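Lipolytic enzyme, g-d-s-l (PDB 2W47) is the carbohydrate-binding module of a GDSL-type lipolytic enzyme, a family 6 domain with a beta-sandwich fold that here holds a calcium ion and a glycan. Local coordinates at residues E20-G25 with S29-Y34. Sequence-based numbering, arbitrary orientation.
With CA (calcium ion), chain C; AQA (4-deoxy-beta-L-threo-hex-4-enopyranuronic acid), chain B.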
ATOM      1  N   GLU A  20       1.793   5.470 -13.405  1.00  7.02           N
ATOM      2  CA  GLU A  20       1.777   4.990 -14.783  1.00  8.22           C
ATOM      3  C   GLU A  20       0.506   4.213 -15.086  1.00  7.60           C
ATOM      4  O   GLU A  20      -0.318   3.962 -14.192  1.00  7.94           O
ATOM      5  CB  GLU A  20       3.030   4.174 -15.109  1.00  8.53           C
ATOM      6  CG  GLU A  20       3.063   2.805 -14.495  1.00  9.70           C
ATOM      7  CD  GLU A  20       4.236   1.964 -14.956  1.00  9.76           C
ATOM      8  OE1 GLU A  20       4.086   0.725 -14.927  1.00  9.65           O
ATOM      9  OE2 GLU A  20       5.296   2.524 -15.324  1.00 11.33           O
ATOM     10  N   THR A  21       0.362   3.848 -16.359  1.00  7.67           N
ATOM     11  CA  THR A  21      -0.850   3.185 -16.849  1.00  8.28           C
ATOM     12  C   THR A  21      -0.510   1.982 -17.728  1.00  8.85           C
ATOM     13  O   THR A  21      -1.378   1.458 -18.421  1.00  9.33           O
ATOM     14  CB  THR A  21      -1.680   4.139 -17.712  1.00  8.16           C
ATOM     15  OG1 THR A  21      -0.867   4.553 -18.811  1.00  9.09           O
ATOM     16  CG2 THR A  21      -2.123   5.367 -16.926  1.00  8.86           C
ATOM     17  N   VAL A  22       0.750   1.552 -17.688  1.00  9.23           N
ATOM     18  CA  VAL A  22       1.271   0.530 -18.608  1.00  9.57           C
ATOM     19  C   VAL A  22       0.517  -0.796 -18.589  1.00  9.58           C
ATOM     20  O   VAL A  22       0.113  -1.297 -19.636  1.00 10.29           O
ATOM     21  CB  VAL A  22       2.777   0.273 -18.342  1.00  9.23           C
ATOM     22  CG1 VAL A  22       3.323  -0.857 -19.222  1.00 10.72           C
ATOM     23  CG2 VAL A  22       3.561   1.549 -18.569  1.00 10.88           C
ATOM     24  N   ASN A  23       0.329  -1.359 -17.404  1.00  9.65           N
ATOM     25  CA  ASN A  23      -0.246  -2.689 -17.262  1.00 10.10           C
ATOM     26  C   ASN A  23      -1.718  -2.644 -16.950  1.00  9.97           C
ATOM     27  O   ASN A  23      -2.136  -2.002 -15.984  1.00 10.14           O
ATOM     28  CB  ASN A  23       0.488  -3.458 -16.166  1.00 10.06           C
ATOM     29  CG  ASN A  23       1.945  -3.654 -16.480  1.00 12.06           C
ATOM     30  OD1 ASN A  23       2.817  -3.176 -15.750  1.00 13.62           O
ATOM     31  ND2 ASN A  23       2.226  -4.337 -17.580  1.00 11.73           N
ATOM     32  N   ALA A  24      -2.503  -3.344 -17.763  1.00 10.23           N
ATOM     33  CA  ALA A  24      -3.950  -3.368 -17.603  1.00 10.22           C
ATOM     34  C   ALA A  24      -4.383  -3.944 -16.259  1.00 10.50           C
ATOM     35  O   ALA A  24      -3.653  -4.722 -15.643  1.00 10.28           O
ATOM     36  CB  ALA A  24      -4.591  -4.157 -18.748  1.00 11.44           C
ATOM     37  N   GLY A  25      -5.578  -3.568 -15.823  1.00 10.28           N
ATOM     38  CA  GLY A  25      -6.194  -4.163 -14.644  1.00 10.26           C
ATOM     39  C   GLY A  25      -6.223  -3.267 -13.425  1.00 10.14           C
ATOM     40  O   GLY A  25      -6.876  -3.590 -12.433  1.00 10.50           O
ATOM     41  N   SER A  29      -7.411   6.187 -12.255  1.00  9.88           N
ATOM     42  CA  SER A  29      -6.655   6.815 -13.329  1.00  9.46           C
ATOM     43  C   SER A  29      -5.299   6.175 -13.622  1.00  9.09           C
ATOM     44  O   SER A  29      -4.776   6.324 -14.727  1.00  9.60           O
ATOM     45  CB  SER A  29      -6.467   8.296 -13.017  1.00 10.15           C
ATOM     46  OG  SER A  29      -5.756   8.466 -11.805  1.00 11.42           O
ATOM     47  N   CYS A  30      -4.725   5.486 -12.636  1.00  8.52           N
ATOM     48  CA  CYS A  30      -3.354   5.008 -12.755  1.00  8.16           C
ATOM     49  C   CYS A  30      -2.994   4.167 -11.542  1.00  7.68           C
ATOM     50  O   CYS A  30      -3.819   3.935 -10.662  1.00  7.74           O
ATOM     51  CB  CYS A  30      -2.390   6.207 -12.864  1.00  8.66           C
ATOM     52  SG  CYS A  30      -2.438   7.340 -11.442  1.00  9.77           S
ATOM     53  N   TYR A  31      -1.742   3.727 -11.501  1.00  7.40           N
ATOM     54  CA  TYR A  31      -1.193   3.021 -10.351  1.00  7.17           C
ATOM     55  C   TYR A  31       0.246   3.487 -10.146  1.00  7.18           C
ATOM     56  O   TYR A  31       0.814   4.174 -11.007  1.00  7.86           O
ATOM     57  CB  TYR A  31      -1.271   1.503 -10.562  1.00  7.51           C
ATOM     58  CG  TYR A  31      -0.472   1.009 -11.752  1.00  7.36           C
ATOM     59  CD1 TYR A  31       0.884   0.689 -11.625  1.00  8.16           C
ATOM     60  CD2 TYR A  31      -1.070   0.856 -13.002  1.00  6.80           C
ATOM     61  CE1 TYR A  31       1.628   0.240 -12.712  1.00  7.62           C
ATOM     62  CE2 TYR A  31      -0.341   0.394 -14.098  1.00  8.37           C
ATOM     63  CZ  TYR A  31       1.001   0.079 -13.945  1.00  7.46           C
ATOM     64  OH  TYR A  31       1.720  -0.367 -15.028  1.00  8.52           O
ATOM     65  N   VAL A  32       0.822   3.123  -9.004  1.00  7.50           N
ATOM     66  CA  VAL A  32       2.208   3.473  -8.700  1.00  7.28           C
ATOM     67  C   VAL A  32       3.163   2.374  -9.139  1.00  7.50           C
ATOM     68  O   VAL A  32       2.955   1.206  -8.843  1.00  7.72           O
ATOM     69  CB  VAL A  32       2.423   3.712  -7.194  1.00  7.47           C
ATOM     70  CG1 VAL A  32       3.849   4.176  -6.936  1.00  8.21           C
ATOM     71  CG2 VAL A  32       1.445   4.745  -6.665  1.00  8.06           C
ATOM     72  N   ASN A  33       4.218   2.774  -9.841  1.00  7.31           N
ATOM     73  CA  ASN A  33       5.334   1.900 -10.164  1.00  7.44           C
ATOM     74  C   ASN A  33       6.572   2.458  -9.480  1.00  7.63           C
ATOM     75  O   ASN A  33       7.027   3.552  -9.812  1.00  7.56           O
ATOM     76  CB  ASN A  33       5.496   1.827 -11.686  1.00  7.94           C
ATOM     77  CG  ASN A  33       6.777   1.142 -12.129  1.00 10.18           C
ATOM     78  OD1 ASN A  33       7.492   0.526 -11.338  1.00  9.91           O
ATOM     79  ND2 ASN A  33       7.085   1.280 -13.413  1.00 13.67           N
ATOM     80  N   TYR A  34       7.082   1.718  -8.495  1.00  7.46           N
ATOM     81  CA  TYR A  34       8.271   2.114  -7.751  1.00  7.61           C
ATOM     82  C   TYR A  34       9.492   2.095  -8.656  1.00  8.10           C
ATOM     83  O   TYR A  34       9.601   1.239  -9.529  1.00  8.00           O
ATOM     84  CB  TYR A  34       8.522   1.113  -6.622  1.00  7.23           C
ATOM     85  CG  TYR A  34       7.647   1.247  -5.392  1.00  6.25           C
ATOM     86  CD1 TYR A  34       6.316   0.845  -5.402  1.00  6.74           C
ATOM     87  CD2 TYR A  34       8.180   1.711  -4.193  1.00  6.22           C
ATOM     88  CE1 TYR A  34       5.524   0.933  -4.266  1.00  6.64           C
ATOM     89  CE2 TYR A  34       7.399   1.802  -3.041  1.00  6.81           C
ATOM     90  CZ  TYR A  34       6.069   1.420  -3.092  1.00  6.19           C
ATOM     91  OH  TYR A  34       5.262   1.498  -1.977  1.00  6.55           O
TER
HETATM   92 CA    CA C1137       8.904  -0.863 -10.300  1.00 13.23          CA
HETATM   93  O6A AQA B   2       9.907  -4.387 -12.359  1.00 15.19           O
HETATM   94  C6  AQA B   2       8.948  -3.566 -12.330  1.00 16.56           C
HETATM   95  O6B AQA B   2       8.693  -2.864 -11.318  1.00 16.51           O
HETATM   96  C5  AQA B   2       8.172  -3.445 -13.408  1.00 16.81           C
HETATM   97  O5  AQA B   2       8.489  -4.304 -14.541  1.00 18.59           O
HETATM   98  C4  AQA B   2       7.125  -2.588 -13.429  1.00 17.67           C
HETATM   99  C3  AQA B   2       6.401  -2.298 -14.729  1.00 18.65           C
HETATM  100  O3  AQA B   2       5.062  -1.837 -14.497  1.00 17.80           O
HETATM  101  C2  AQA B   2       6.376  -3.586 -15.543  1.00 19.05           C
HETATM  102  O2  AQA B   2       5.728  -3.386 -16.800  1.00 18.01           O
HETATM  103  C1  AQA B   2       7.802  -4.074 -15.778  1.00 19.93           C
HETATM  104  O   HOH W   1       6.834  -1.117  -8.807  1.00  8.79           O
HETATM  105  O   HOH W   2       9.930  -0.549 -12.403  1.00 21.64           O
HETATM  106  O   HOH W   3       9.808  -1.666  -8.319  1.00  9.87           O
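Glu20 and Tyr31 face each other as an antiparallel hydrogen-bonded pair where the small hairpin of strands 17-20 and 31-34 ends, in the glycan pocket of this family 6 beta-sandwich. Glu20 N gives its hydrogen to Tyr31 O at 2.9 Å, and Tyr31 N returns one to Glu20 O at 3.1 Å. The pair illustrates how a backbone bridge can set side chains for ligand binding, since both project from the same face of the hairpin. Tyr31 places CG between its backbone N and carbonyl carbon (chi1 62°), and the ring reaches out alongside the bend of Thr21, Val22 and Asn23, which meets it obliquely, while Glu20 O lies over one face near the rim. Glu20 has a similar first torsion and an extended chain beyond it; its CG lies 3.4 Å from Tyr31 CE1, and its carboxylate stands nearly perpendicular to the ring. Tyr31 OH donates to Glu20 OE1 at 2.6 Å, on the anti side of the carboxylate. That same OH accepts the backbone N-H of Asn23 (N to OH 2.9 Å), so the phenol ties the turning loop to the acid, while Trp94 packs edge-to-face with its ring. Asn23 OD1 accepts a hydrogen bond from O2 of the 4-deoxy-beta-L-threo-hex-4-enopyranuronic acid, whose O3 also lies within bonding distance of both Asn23 OD1 and Glu20 OE1. The sugar's opposite end reaches the calcium through O6B, and Asn36 joins the metal's ligands. Asn33 bridges the two sites: ND2 donates almost straight (172°) to Glu20 OE2, 2.9 Å away and approached from above the carboxylate plane, and this hydrogen bond and the calcium bond of Asn33 OD1 (2.2 Å) together fix the rotation of the amide.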